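PDB 2D4E: 5-carboxymethyl-2-hydroxymuconate semialdehyde dehydrogenase from Thermus thermophilus, which probably catalyses the NAD-dependent oxidation of 5-carboxymethyl-2-hydroxymuconate semialdehyde to the corresponding acid, as a member of the aldehyde dehydrogenase family. Local coordinates for residues K101-L106 with I120-V125; A126-N131 with L178-I183; D151-Y156 with P504-H509; L93-L98 with K213-P218. One frame throughout, in Å; residues are numbered along the deposited sequence.

Interaction 1. Residues K101-L106 with I120-V125; sequences KHADEL and IVRAQV
Val125 splits its two methyl groups between two residues of the first turn of helix 103-114. With CG1 anti to the backbone N (chi1 171°), Val125 CG1 rests 3.8 Å from Ala103 CA, while Val125 CG2 lies 3.9 Å from Leu106 CB. One turn earlier on helix 118-136, Arg122 also packs on this alanine. Its chain leaves anti to its own backbone N and bends at chi2 (62°), which swings the guanidinium across so that the Ala103 methyl sits over the centre of one face, with Ala103 CB 3.4 Å from Arg122 NH2. Asp104 OD1 is 3.8 Å from Arg122 NE, a long salt bridge whose carboxylate and guanidinium planes are turned 56° apart. Water fills in: one molecule at the guanidinium edge accepts from Arg122 NH2 at 3.0 Å and donates to Asp104 OD1 at the same distance, and a second links NE to OD1 more weakly. An alanine in place of Arg122 would remove the guanidinium, and would probably leave the Ala103 methyl less covered and Asp104 without its water-bridged partner on this helix. His102 occupies the N-cap position of helix 103-114, and Leu106 also packs on helix 203-214. The contact joins the start of helix 103-114 to helix 118-136, the next helix in the chain, within the aldehyde dehydrogenase fold.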
# COMPACT_ATOMS: atom_id res chain seq x y z
N LYS C 101 -7.41 -9.75 -33.72
CA LYS C 101 -7.32 -10.18 -35.11
C LYS C 101 -8.49 -11.08 -35.50
O LYS C 101 -8.91 -11.08 -36.66
CB LYS C 101 -6.00 -10.92 -35.37
CG LYS C 101 -5.62 -10.94 -36.85
CD LYS C 101 -4.44 -11.85 -37.15
CE LYS C 101 -4.86 -13.32 -37.14
NZ LYS C 101 -3.78 -14.21 -37.65
N HIS C 102 -8.99 -11.85 -34.54
CA HIS C 102 -10.11 -12.75 -34.80
C HIS C 102 -11.40 -12.19 -34.21
O HIS C 102 -12.37 -12.91 -34.05
CB HIS C 102 -9.82 -14.12 -34.17
CG HIS C 102 -8.62 -14.81 -34.75
ND1 HIS C 102 -8.66 -15.49 -35.94
CD2 HIS C 102 -7.35 -14.91 -34.29
CE1 HIS C 102 -7.46 -15.98 -36.20
NE2 HIS C 102 -6.65 -15.65 -35.22
N ALA C 103 -11.40 -10.89 -33.90
CA ALA C 103 -12.56 -10.24 -33.29
C ALA C 103 -13.90 -10.49 -33.98
O ALA C 103 -14.88 -10.83 -33.32
CB ALA C 103 -12.32 -8.74 -33.18
N ASP C 104 -13.94 -10.32 -35.30
CA ASP C 104 -15.18 -10.53 -36.05
C ASP C 104 -15.73 -11.95 -35.87
O ASP C 104 -16.92 -12.13 -35.61
CB ASP C 104 -14.97 -10.25 -37.54
CG ASP C 104 -14.64 -8.79 -37.82
OD1 ASP C 104 -14.78 -7.94 -36.91
OD2 ASP C 104 -14.26 -8.48 -38.97
N GLU C 105 -14.86 -12.95 -36.00
CA GLU C 105 -15.26 -14.34 -35.85
C GLU C 105 -15.81 -14.60 -34.45
O GLU C 105 -16.87 -15.23 -34.29
CB GLU C 105 -14.06 -15.27 -36.09
CG GLU C 105 -13.40 -15.13 -37.45
CD GLU C 105 -11.94 -15.57 -37.43
OE1 GLU C 105 -11.64 -16.66 -36.89
OE2 GLU C 105 -11.09 -14.83 -37.96
N LEU C 106 -15.09 -14.14 -33.43
CA LEU C 106 -15.49 -14.31 -32.03
C LEU C 106 -16.86 -13.68 -31.75
O LEU C 106 -17.72 -14.28 -31.09
CB LEU C 106 -14.43 -13.72 -31.09
CG LEU C 106 -13.11 -14.52 -30.95
CD1 LEU C 106 -12.02 -13.67 -30.33
CD2 LEU C 106 -13.37 -15.77 -30.10
N ILE C 120 -23.11 -5.52 -29.38
CA ILE C 120 -22.78 -5.63 -27.97
C ILE C 120 -21.74 -6.74 -27.78
O ILE C 120 -20.79 -6.58 -27.01
CB ILE C 120 -24.04 -5.92 -27.12
CG1 ILE C 120 -24.98 -4.72 -27.17
CG2 ILE C 120 -23.65 -6.20 -25.68
CD1 ILE C 120 -24.36 -3.41 -26.70
N VAL C 121 -21.90 -7.85 -28.49
CA VAL C 121 -20.95 -8.93 -28.39
C VAL C 121 -19.60 -8.48 -28.93
O VAL C 121 -18.55 -8.88 -28.42
CB VAL C 121 -21.39 -10.18 -29.18
CG1 VAL C 121 -20.35 -11.29 -29.02
CG2 VAL C 121 -22.77 -10.66 -28.70
N ARG C 122 -19.62 -7.63 -29.96
CA ARG C 122 -18.37 -7.16 -30.54
C ARG C 122 -17.62 -6.32 -29.52
O ARG C 122 -16.40 -6.43 -29.40
CB ARG C 122 -18.63 -6.34 -31.81
CG ARG C 122 -17.35 -5.77 -32.44
CD ARG C 122 -16.40 -6.88 -32.89
NE ARG C 122 -15.15 -6.35 -33.43
CZ ARG C 122 -14.17 -5.84 -32.70
NH1 ARG C 122 -14.28 -5.78 -31.38
NH2 ARG C 122 -13.07 -5.38 -33.29
N ALA C 123 -18.34 -5.47 -28.79
CA ALA C 123 -17.73 -4.63 -27.77
C ALA C 123 -17.17 -5.51 -26.66
O ALA C 123 -16.16 -5.17 -26.03
CB ALA C 123 -18.75 -3.65 -27.20
N GLN C 124 -17.82 -6.65 -26.42
CA GLN C 124 -17.38 -7.58 -25.39
C GLN C 124 -16.07 -8.25 -25.79
O GLN C 124 -15.26 -8.61 -24.93
CB GLN C 124 -18.46 -8.64 -25.15
CG GLN C 124 -19.73 -8.08 -24.53
CD GLN C 124 -19.69 -8.09 -23.03
OE1 GLN C 124 -19.90 -9.13 -22.41
NE2 GLN C 124 -19.39 -6.95 -22.43
N VAL C 125 -15.86 -8.43 -27.09
CA VAL C 125 -14.62 -9.03 -27.57
C VAL C 125 -13.50 -8.05 -27.25
O VAL C 125 -12.40 -8.45 -26.86
CB VAL C 125 -14.64 -9.29 -29.09
CG1 VAL C 125 -13.26 -9.71 -29.56
CG2 VAL C 125 -15.66 -10.37 -29.41
O HOH W 1 -12.73 -5.82 -36.19
O HOH W 2 -16.03 -5.41 -36.17

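Interaction 2. Residues A126-N131 with L178-I183; sequences ARAAEN and LSTWRI
The indole of Trp181 and the guanidinium of Arg127 are both met at an edge, and by the same side chain, Asn131. Asn131 OD1 lies 3.5 Å from Trp181 CE3, near the ring plane, with the amide turned 50° from the indole; it also sits in the guanidinium plane of Arg127. The setting is a nearly parallel helix pair (6° between the short segments, axes 8.7 Å apart) in the Rossmann-like NAD-binding domain. Helix 175-188 forms the beta-alpha-beta crossover between strands 166-169 and 193-196, and its Leu178 touches the bound NAD. Arg127 NH1 donates to Asn131 OD1 at 3.0 Å from well above the carbonyl plane, while NH2 adds a weak bond; NH1 also makes a salt bridge to Glu130 OE1. This grip holds the amide's rotation and would probably polarise it. Trp181 NE1, at the other end of the indole, is bonded to Glu271. Ala128 lies where the helices are close, its CB 3.6 Å from Thr180 OG1. That hydroxyl occupies the crowded position between backbone N and carbonyl carbon, where it bonds Leu176 O. It also accepts a nearly straight bond (162°) in the amide plane, Asn131 ND2 to Thr180 OG1, at 2.9 Å.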
# COMPACT_ATOMS: atom_id res chain seq x y z
N ALA C 126 -13.77 -6.77 -27.42
CA ALA C 126 -12.77 -5.75 -27.11
C ALA C 126 -12.43 -5.80 -25.61
O ALA C 126 -11.27 -5.67 -25.23
CB ALA C 126 -13.29 -4.37 -27.50
N ARG C 127 -13.44 -5.99 -24.77
CA ARG C 127 -13.21 -6.08 -23.33
C ARG C 127 -12.39 -7.32 -23.00
O ARG C 127 -11.56 -7.31 -22.10
CB ARG C 127 -14.53 -6.12 -22.56
CG ARG C 127 -15.19 -4.77 -22.34
CD ARG C 127 -14.45 -3.93 -21.27
NE ARG C 127 -14.51 -4.52 -19.93
CZ ARG C 127 -13.60 -5.35 -19.41
NH1 ARG C 127 -12.53 -5.70 -20.11
NH2 ARG C 127 -13.78 -5.85 -18.19
N ALA C 128 -12.64 -8.40 -23.73
CA ALA C 128 -11.91 -9.65 -23.53
C ALA C 128 -10.44 -9.43 -23.85
O ALA C 128 -9.56 -9.88 -23.11
CB ALA C 128 -12.48 -10.73 -24.43
N ALA C 129 -10.17 -8.74 -24.95
CA ALA C 129 -8.80 -8.45 -25.34
C ALA C 129 -8.18 -7.58 -24.24
O ALA C 129 -7.04 -7.81 -23.81
CB ALA C 129 -8.77 -7.73 -26.68
N GLU C 130 -8.95 -6.60 -23.77
CA GLU C 130 -8.49 -5.70 -22.71
C GLU C 130 -8.16 -6.45 -21.42
O GLU C 130 -7.27 -6.04 -20.68
CB GLU C 130 -9.55 -4.63 -22.42
CG GLU C 130 -9.21 -3.74 -21.22
CD GLU C 130 -10.21 -2.60 -21.02
OE1 GLU C 130 -11.43 -2.86 -21.02
OE2 GLU C 130 -9.76 -1.44 -20.85
N ASN C 131 -8.88 -7.54 -21.16
CA ASN C 131 -8.62 -8.33 -19.96
C ASN C 131 -7.17 -8.82 -19.98
O ASN C 131 -6.48 -8.76 -18.97
CB ASN C 131 -9.58 -9.53 -19.87
CG ASN C 131 -10.98 -9.13 -19.41
OD1 ASN C 131 -11.17 -8.08 -18.79
ND2 ASN C 131 -11.96 -9.99 -19.69
N LEU C 178 -16.47 -13.35 -19.69
CA LEU C 178 -16.40 -13.93 -18.36
C LEU C 178 -15.33 -15.00 -18.16
O LEU C 178 -14.88 -15.21 -17.04
CB LEU C 178 -17.78 -14.47 -17.98
CG LEU C 178 -18.86 -13.39 -18.01
CD1 LEU C 178 -20.18 -13.99 -17.59
CD2 LEU C 178 -18.48 -12.23 -17.10
N SER C 179 -14.91 -15.66 -19.23
CA SER C 179 -13.87 -16.68 -19.07
C SER C 179 -12.50 -16.01 -19.08
O SER C 179 -11.65 -16.35 -18.26
CB SER C 179 -13.95 -17.74 -20.18
OG SER C 179 -13.64 -17.20 -21.46
N THR C 180 -12.30 -15.05 -19.98
CA THR C 180 -11.02 -14.34 -20.05
C THR C 180 -10.79 -13.50 -18.80
O THR C 180 -9.65 -13.19 -18.46
CB THR C 180 -10.93 -13.43 -21.30
OG1 THR C 180 -11.97 -12.45 -21.26
CG2 THR C 180 -11.05 -14.27 -22.57
N TRP C 181 -11.89 -13.14 -18.13
CA TRP C 181 -11.82 -12.35 -16.89
C TRP C 181 -11.03 -13.13 -15.83
O TRP C 181 -10.38 -12.53 -14.96
CB TRP C 181 -13.24 -12.09 -16.38
CG TRP C 181 -13.33 -11.30 -15.09
CD1 TRP C 181 -14.01 -11.66 -13.95
CD2 TRP C 181 -12.76 -10.01 -14.82
NE1 TRP C 181 -13.89 -10.68 -13.00
CE2 TRP C 181 -13.13 -9.65 -13.50
CE3 TRP C 181 -11.97 -9.12 -15.56
CZ2 TRP C 181 -12.74 -8.44 -12.91
CZ3 TRP C 181 -11.58 -7.92 -14.98
CH2 TRP C 181 -11.96 -7.59 -13.66
N ARG C 182 -11.08 -14.45 -15.89
CA ARG C 182 -10.37 -15.30 -14.93
C ARG C 182 -9.08 -15.88 -15.49
O ARG C 182 -8.07 -16.02 -14.77
CB ARG C 182 -11.28 -16.45 -14.49
CG ARG C 182 -12.69 -16.01 -14.09
CD ARG C 182 -12.70 -15.24 -12.78
NE ARG C 182 -14.01 -15.39 -12.13
CZ ARG C 182 -14.20 -15.44 -10.82
NH1 ARG C 182 -13.17 -15.34 -9.99
NH2 ARG C 182 -15.42 -15.60 -10.34
N ILE C 183 -9.10 -16.23 -16.77
CA ILE C 183 -7.95 -16.80 -17.44
C ILE C 183 -6.76 -15.84 -17.47
O ILE C 183 -5.63 -16.24 -17.18
CB ILE C 183 -8.30 -17.19 -18.89
CG1 ILE C 183 -9.40 -18.25 -18.89
CG2 ILE C 183 -7.04 -17.68 -19.61
CD1 ILE C 183 -10.03 -18.48 -20.27

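Interaction 3. Residues D151-Y156 with P504-H509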
# COMPACT_ATOMS: atom_id res chain seq x y z
N ASP C 151 13.83 -3.11 14.13
CA ASP C 151 15.04 -2.46 14.62
C ASP C 151 16.26 -3.00 13.86
O ASP C 151 16.22 -3.11 12.63
CB ASP C 151 15.19 -2.69 16.13
CG ASP C 151 13.95 -2.29 16.92
OD1 ASP C 151 13.36 -1.22 16.61
OD2 ASP C 151 13.56 -3.02 17.85
N ARG C 152 17.32 -3.33 14.58
CA ARG C 152 18.54 -3.84 13.95
C ARG C 152 18.70 -5.33 14.22
O ARG C 152 19.75 -5.91 13.93
CB ARG C 152 19.77 -3.11 14.52
CG ARG C 152 19.61 -1.60 14.65
CD ARG C 152 20.02 -0.85 13.39
NE ARG C 152 19.58 0.55 13.44
CZ ARG C 152 19.98 1.49 12.59
NH1 ARG C 152 20.84 1.20 11.62
NH2 ARG C 152 19.52 2.73 12.70
N ASP C 153 17.66 -5.95 14.75
CA ASP C 153 17.71 -7.37 15.10
C ASP C 153 17.13 -8.35 14.09
O ASP C 153 17.67 -9.44 13.90
CB ASP C 153 17.05 -7.57 16.46
CG ASP C 153 17.60 -6.62 17.50
OD1 ASP C 153 18.85 -6.54 17.62
OD2 ASP C 153 16.80 -5.95 18.20
N TRP C 154 16.02 -7.99 13.46
CA TRP C 154 15.37 -8.88 12.51
C TRP C 154 14.92 -8.20 11.24
O TRP C 154 14.67 -6.99 11.20
CB TRP C 154 14.12 -9.53 13.11
CG TRP C 154 14.38 -10.51 14.17
CD1 TRP C 154 14.62 -10.26 15.49
CD2 TRP C 154 14.46 -11.93 14.01
NE1 TRP C 154 14.86 -11.43 16.16
CE2 TRP C 154 14.76 -12.47 15.27
CE3 TRP C 154 14.30 -12.78 12.91
CZ2 TRP C 154 14.92 -13.85 15.48
CZ3 TRP C 154 14.46 -14.15 13.11
CH2 TRP C 154 14.76 -14.67 14.39
N LEU C 155 14.80 -9.01 10.19
CA LEU C 155 14.27 -8.57 8.92
C LEU C 155 13.22 -9.59 8.53
O LEU C 155 13.51 -10.78 8.43
CB LEU C 155 15.33 -8.54 7.81
CG LEU C 155 14.65 -8.32 6.44
CD1 LEU C 155 13.93 -6.96 6.44
CD2 LEU C 155 15.65 -8.38 5.30
N TYR C 156 11.98 -9.13 8.38
CA TYR C 156 10.91 -10.00 7.92
C TYR C 156 10.49 -9.35 6.62
O TYR C 156 10.37 -8.13 6.53
CB TYR C 156 9.69 -9.98 8.86
CG TYR C 156 9.89 -10.60 10.22
CD1 TYR C 156 10.54 -9.90 11.24
CD2 TYR C 156 9.40 -11.87 10.50
CE1 TYR C 156 10.70 -10.45 12.51
CE2 TYR C 156 9.55 -12.43 11.77
CZ TYR C 156 10.19 -11.72 12.77
OH TYR C 156 10.34 -12.27 14.02
N PRO C 504 17.42 -13.32 11.28
CA PRO C 504 18.00 -12.42 12.29
C PRO C 504 19.23 -11.74 11.70
O PRO C 504 19.93 -12.33 10.89
CB PRO C 504 18.35 -13.36 13.43
CG PRO C 504 18.77 -14.61 12.69
CD PRO C 504 17.70 -14.73 11.61
N LEU C 505 19.48 -10.50 12.10
CA LEU C 505 20.64 -9.77 11.59
C LEU C 505 21.86 -10.05 12.47
O LEU C 505 22.99 -9.73 12.10
CB LEU C 505 20.34 -8.26 11.56
CG LEU C 505 19.50 -7.76 10.38
CD1 LEU C 505 18.27 -8.62 10.21
CD2 LEU C 505 19.10 -6.31 10.61
N ARG C 506 21.62 -10.67 13.61
CA ARG C 506 22.66 -11.02 14.56
C ARG C 506 22.15 -12.20 15.38
O ARG C 506 20.94 -12.42 15.46
CB ARG C 506 22.97 -9.82 15.47
CG ARG C 506 21.78 -9.37 16.31
CD ARG C 506 21.98 -7.97 16.90
NE ARG C 506 21.94 -6.93 15.87
CZ ARG C 506 23.00 -6.48 15.20
NH1 ARG C 506 24.21 -6.97 15.44
NH2 ARG C 506 22.84 -5.54 14.27
N PRO C 507 23.05 -12.99 15.98
CA PRO C 507 22.68 -14.15 16.79
C PRO C 507 21.53 -13.89 17.76
O PRO C 507 21.67 -13.13 18.71
CB PRO C 507 23.97 -14.50 17.51
CG PRO C 507 25.01 -14.16 16.47
CD PRO C 507 24.52 -12.83 15.95
N PRO C 508 20.37 -14.51 17.52
CA PRO C 508 19.21 -14.32 18.39
C PRO C 508 19.27 -15.29 19.57
O PRO C 508 20.06 -16.25 19.56
CB PRO C 508 18.04 -14.63 17.46
CG PRO C 508 18.58 -15.78 16.68
CD PRO C 508 20.01 -15.34 16.35
N HIS C 509 18.45 -15.05 20.58
CA HIS C 509 18.44 -15.92 21.74
C HIS C 509 17.53 -17.12 21.51
O HIS C 509 16.33 -16.96 21.32
CB HIS C 509 17.96 -15.17 22.99
CG HIS C 509 17.62 -16.07 24.13
ND1 HIS C 509 18.57 -16.83 24.79
CD2 HIS C 509 16.44 -16.37 24.72
CE1 HIS C 509 17.98 -17.55 25.73
NE2 HIS C 509 16.69 -17.29 25.71
O HOH W 3 18.52 -11.24 16.07
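Asp153 O is held by two hydrogen bonds and a CA-H...O contact. Leu505 N donates to it at 2.8 Å along an almost straight line (174°), a water donates from a second direction and bridges on to Arg506 O, and Pro504 CA approaches as well. The preceding carbonyl is also gripped twice: Arg506, bent at chi3 (69°), turns its guanidinium side-on so that NE and NH2 each lie 3.1 Å from Arg152 O. On its way there the chain passes Asp153, whose OD1 forms a salt bridge with Arg506 NE at 3.6 Å, the carboxylate standing nearly perpendicular to the guanidinium. Pro504 CB sits over the face of the Trp154 six-membered ring in a CH-pi contact, 3.8 Å from its centroid and almost on its normal. Pro508 CB adds a contact to Trp154 CZ2, and Leu505 CD1 tucks against Leu155 CB at 3.8 Å. Trp154 and Pro504 form an antiparallel non-hydrogen-bonded pair, and Asp153 with Trp154 makes a classic beta bulge facing Val150. The contact lies at the distal end of the two-stranded arm, consistent with the oligomerisation element of aldehyde dehydrogenases. Other subunits surround it: Pro504 packs on Leu463 of the second subunit, at the end of its strand 460-463, and Arg152 makes a salt bridge to Glu455 of the third. Leu505 O accepts a hydrogen bond from Arg451 of that third subunit, so helix 446-455 of a neighbouring chain lies against the far end of strands 154-162 and 496-504.

Interaction 4. Residues L93-L98 with K213-P218; sequences LRIAEL and KEADLP
The backbones come closest at Ile95 and Ala215, their CA atoms 5.8 Å apart, close to a Schellman motif with Asp216 at positive phi (65°). Ala215 is the centre of the contact: its CB lies 3.8 Å from both Ile95 CG1 and Arg94 CG, and Leu98 CD1 comes within 3.9 Å of the same Ala215 CB. Leu98 lies obliquely along the extended Glu214 chain, CD1 against Glu214 CB and CG while CD2 touches the carboxylate, 3.6 Å from Glu214 OE1. That CD2 methyl also sits over one face of the Arg94 guanidinium. Arg94, bent at chi2, gives NH1 to Glu97 OE1 in a salt bridge of 2.7 Å; its NE donates to a water, which in turn donates to Glu214 O at 2.9 Å. The Glu214 carboxylate turns instead to the next helix junction, bonding His102 and forming a salt bridge with Lys101. An alanine in place of Glu214 would take away the carboxylate, and would probably loosen the tie to His102 and Lys101 and leave Leu98 less covered. The segments thus meet through mostly apolar contacts and one water bridge, while the charged ends pair along the same helix (Arg94 with Glu97) or with Lys101 and His102.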
# COMPACT_ATOMS: atom_id res chain seq x y z
N LEU C 93 0.02 -10.32 -24.05
CA LEU C 93 -0.10 -9.28 -25.07
C LEU C 93 -0.32 -9.90 -26.46
O LEU C 93 -1.00 -9.31 -27.31
CB LEU C 93 1.16 -8.41 -25.09
CG LEU C 93 1.32 -7.52 -23.86
CD1 LEU C 93 2.61 -6.72 -23.98
CD2 LEU C 93 0.11 -6.59 -23.73
N ARG C 94 0.26 -11.08 -26.68
CA ARG C 94 0.10 -11.77 -27.96
C ARG C 94 -1.33 -12.28 -28.07
O ARG C 94 -1.95 -12.22 -29.14
CB ARG C 94 1.08 -12.94 -28.04
CG ARG C 94 0.98 -13.76 -29.32
CD ARG C 94 1.13 -12.90 -30.57
NE ARG C 94 1.16 -13.73 -31.77
CZ ARG C 94 0.87 -13.29 -32.99
NH1 ARG C 94 0.50 -12.03 -33.19
NH2 ARG C 94 0.93 -14.13 -34.02
N ILE C 95 -1.85 -12.80 -26.96
CA ILE C 95 -3.21 -13.31 -26.91
C ILE C 95 -4.18 -12.17 -27.17
O ILE C 95 -5.13 -12.33 -27.94
CB ILE C 95 -3.50 -13.95 -25.52
CG1 ILE C 95 -2.71 -15.25 -25.38
CG2 ILE C 95 -4.99 -14.22 -25.36
CD1 ILE C 95 -2.81 -15.89 -24.01
N ALA C 96 -3.94 -11.02 -26.55
CA ALA C 96 -4.80 -9.85 -26.73
C ALA C 96 -4.76 -9.43 -28.20
O ALA C 96 -5.78 -9.06 -28.78
CB ALA C 96 -4.32 -8.71 -25.85
N GLU C 97 -3.57 -9.48 -28.78
CA GLU C 97 -3.39 -9.12 -30.18
C GLU C 97 -4.18 -10.06 -31.09
O GLU C 97 -4.86 -9.61 -32.01
CB GLU C 97 -1.90 -9.16 -30.53
CG GLU C 97 -1.58 -8.84 -31.98
CD GLU C 97 -0.08 -8.72 -32.24
OE1 GLU C 97 0.67 -9.68 -31.93
OE2 GLU C 97 0.35 -7.67 -32.76
N LEU C 98 -4.09 -11.36 -30.82
CA LEU C 98 -4.79 -12.35 -31.62
C LEU C 98 -6.31 -12.33 -31.44
O LEU C 98 -7.05 -12.66 -32.38
CB LEU C 98 -4.24 -13.75 -31.34
CG LEU C 98 -2.80 -13.94 -31.86
CD1 LEU C 98 -2.29 -15.32 -31.49
CD2 LEU C 98 -2.78 -13.74 -33.37
N LYS C 213 -3.54 -21.26 -28.76
CA LYS C 213 -2.59 -22.15 -29.41
C LYS C 213 -1.86 -21.37 -30.49
O LYS C 213 -0.68 -21.61 -30.74
CB LYS C 213 -3.30 -23.36 -30.04
CG LYS C 213 -2.35 -24.28 -30.80
CD LYS C 213 -3.09 -25.47 -31.41
CE LYS C 213 -2.19 -26.28 -32.35
NZ LYS C 213 -1.00 -26.86 -31.65
N GLU C 214 -2.55 -20.43 -31.12
CA GLU C 214 -1.93 -19.61 -32.15
C GLU C 214 -0.91 -18.68 -31.49
O GLU C 214 0.05 -18.24 -32.13
CB GLU C 214 -2.97 -18.78 -32.90
CG GLU C 214 -2.38 -17.98 -34.07
CD GLU C 214 -3.40 -17.13 -34.81
OE1 GLU C 214 -3.01 -16.44 -35.77
OE2 GLU C 214 -4.59 -17.14 -34.44
N ALA C 215 -1.11 -18.39 -30.21
CA ALA C 215 -0.20 -17.52 -29.46
C ALA C 215 0.98 -18.36 -29.01
O ALA C 215 1.95 -17.85 -28.45
CB ALA C 215 -0.91 -16.92 -28.25
N ASP C 216 0.88 -19.67 -29.25
CA ASP C 216 1.92 -20.64 -28.92
C ASP C 216 2.21 -20.83 -27.43
O ASP C 216 3.37 -21.00 -27.04
CB ASP C 216 3.21 -20.29 -29.68
CG ASP C 216 4.27 -21.38 -29.57
OD1 ASP C 216 3.92 -22.57 -29.67
OD2 ASP C 216 5.46 -21.04 -29.41
N LEU C 217 1.18 -20.81 -26.60
CA LEU C 217 1.38 -21.03 -25.17
C LEU C 217 1.96 -22.43 -25.02
O LEU C 217 1.65 -23.32 -25.82
CB LEU C 217 0.06 -20.98 -24.40
CG LEU C 217 -0.56 -19.66 -23.94
CD1 LEU C 217 -1.81 -19.98 -23.11
CD2 LEU C 217 0.43 -18.86 -23.09
N PRO C 218 2.82 -22.66 -24.02
CA PRO C 218 3.38 -24.00 -23.86
C PRO C 218 2.27 -25.02 -23.63
O PRO C 218 1.22 -24.69 -23.07
CB PRO C 218 4.30 -23.84 -22.65
CG PRO C 218 4.78 -22.44 -22.80
CD PRO C 218 3.51 -21.69 -23.14
O HOH W 4 2.05 -16.19 -32.33

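Overall arrangement
Interactions 1, 2 and 4 lie in one helical region. Interactions 1 and 2 are buried and share helix 118-136 in successive turns, their centres 11 Å apart. Interaction 4 is only partly buried, yet it joins interaction 1 directly, because Glu214 reaches both Lys101 and His102 at the junction of helices 85-101 and 103-114; it meets interaction 2 by packing of Ala96 on Ala129. Interaction 2 alone of these three has a direct hydrogen bond between its segments, while interactions 1 and 4 combine apolar cores with water bridges. Interaction 3 stands about 45 Å or more from the other centres, where a main-chain bond and an arginine gripping a carbonyl hold the end of an arm pressed between subunits.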